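Local coordinates for type II restriction enzyme ngomi (Neisseria gonorrhoeae, PDB 1FIU), which recognises the double-stranded sequence 5'-GCCGGC-3' as a magnesium-dependent homotetrameric restriction endonuclease and cleaves it after the first G, at the interface of chains A and B. Numbering follows the deposited sequence. Chains: chain A/B, Type II restriction enzyme ngomi.

The interface of chains A and B. Residues chain A 3-5, 282; chain B 159-160, 165, 171.
A:Phe5 and B:Leu159 are joined through their backbones: A:Phe5 N donates a hydrogen bond to B:Leu159 O at 3.0 Å. The angle of 157° at the hydrogen shows a fairly straight bond, and the donor lies in the carbonyl plane on a lone pair. Because A:Phe5 is in the first turn of helix 4-18, the loop carbonyl caps that helix start, where the helix dipole would probably favour an acceptor.

The A:Phe5 side chain can be followed outward from this bond. Its CB lies 3.2 Å from B:Leu159 O, and the same oxygen sits above the ring plane just beyond CG, 3.6 Å from A:Phe5 CG. CD1 turns to B:Val160 CG1 at 3.6 Å, with the two side chains alongside each other and pointing the same way. On the same face, B:Leu159 CD2 lies above CE2 at 4.2 Å. Chi1 of -81° sets the ring beside its own backbone N, which accounts for its position next to the bonded carbonyl. Chain B thus meets one ring face, the valine methyl standing outside the CD1 rim.

A:Pro3, just ahead of the helix, sets its CB against the B:Leu159 carbonyl, while A:Leu4 CB meets B:Leu159 CD2 at 3.9 Å. Further along, A:Leu282 CD1 touches B:Ala165 CB at 4.1 Å and also B:Arg171 CD, the latter side chain crossing it at about a right angle. Within chain B, B:Arg171 NH1 donates to B:Ala165 O at 3.0 Å from above the carbonyl plane, and B:Val160 CG2 covers a guanidinium face near its rim, tying the loop together.

The patch is a small, mostly apolar part of the two-fold interface of the homotetramer, in which a chain B loop reaches across to helices 4-18 and 280-283 of chain A.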
# COMPACT_ATOMS: atom_id res chain seq x y z
N PRO A 3 32.34 21.08 -17.61
CA PRO A 3 32.46 20.49 -16.27
C PRO A 3 32.56 18.97 -16.35
O PRO A 3 32.20 18.37 -17.36
CB PRO A 3 31.21 20.99 -15.56
CG PRO A 3 30.24 21.21 -16.66
CD PRO A 3 31.07 21.80 -17.77
N LEU A 4 33.04 18.32 -15.29
CA LEU A 4 33.21 16.88 -15.34
C LEU A 4 31.94 16.06 -15.52
O LEU A 4 32.00 15.01 -16.13
CB LEU A 4 33.98 16.37 -14.12
CG LEU A 4 35.41 16.88 -14.00
CD1 LEU A 4 36.10 16.14 -12.85
CD2 LEU A 4 36.17 16.66 -15.31
N PHE A 5 30.81 16.52 -14.98
CA PHE A 5 29.59 15.75 -15.16
C PHE A 5 29.14 15.81 -16.63
O PHE A 5 28.50 14.88 -17.12
CB PHE A 5 28.49 16.23 -14.21
CG PHE A 5 28.63 15.66 -12.80
CD1 PHE A 5 27.69 15.97 -11.82
CD2 PHE A 5 29.68 14.81 -12.47
CE1 PHE A 5 27.82 15.44 -10.52
CE2 PHE A 5 29.81 14.28 -11.19
CZ PHE A 5 28.88 14.60 -10.22
N LEU A 282 23.99 13.27 -8.42
CA LEU A 282 23.71 14.23 -7.35
C LEU A 282 22.45 13.86 -6.56
O LEU A 282 22.40 14.07 -5.34
CB LEU A 282 23.57 15.65 -7.92
CG LEU A 282 24.86 16.48 -7.94
CD1 LEU A 282 24.64 17.73 -8.80
CD2 LEU A 282 25.27 16.87 -6.50
N LEU B 159 32.75 20.14 -11.33
CA LEU B 159 31.74 19.13 -11.66
C LEU B 159 30.51 19.60 -12.42
O LEU B 159 30.02 18.91 -13.32
CB LEU B 159 31.27 18.44 -10.37
CG LEU B 159 32.34 17.78 -9.51
CD1 LEU B 159 31.65 17.11 -8.31
CD2 LEU B 159 33.08 16.74 -10.32
N VAL B 160 29.97 20.76 -12.04
CA VAL B 160 28.76 21.25 -12.68
C VAL B 160 28.79 22.74 -13.02
O VAL B 160 29.56 23.51 -12.45
CB VAL B 160 27.51 21.04 -11.78
CG1 VAL B 160 27.28 19.55 -11.50
CG2 VAL B 160 27.69 21.80 -10.46
N ALA B 165 23.07 18.68 -15.02
CA ALA B 165 22.45 18.34 -13.73
C ALA B 165 21.59 19.52 -13.27
O ALA B 165 21.66 19.95 -12.10
CB ALA B 165 23.52 18.03 -12.68
N ARG B 171 20.75 21.17 -5.61
CA ARG B 171 21.15 22.48 -6.09
C ARG B 171 20.22 23.61 -5.75
O ARG B 171 19.03 23.55 -6.01
CB ARG B 171 21.38 22.42 -7.60
CG ARG B 171 22.41 21.35 -7.95
CD ARG B 171 22.79 21.39 -9.40
NE ARG B 171 23.58 22.59 -9.72
CZ ARG B 171 24.03 22.85 -10.94
NH1 ARG B 171 23.78 22.01 -11.93
NH2 ARG B 171 24.73 23.96 -11.17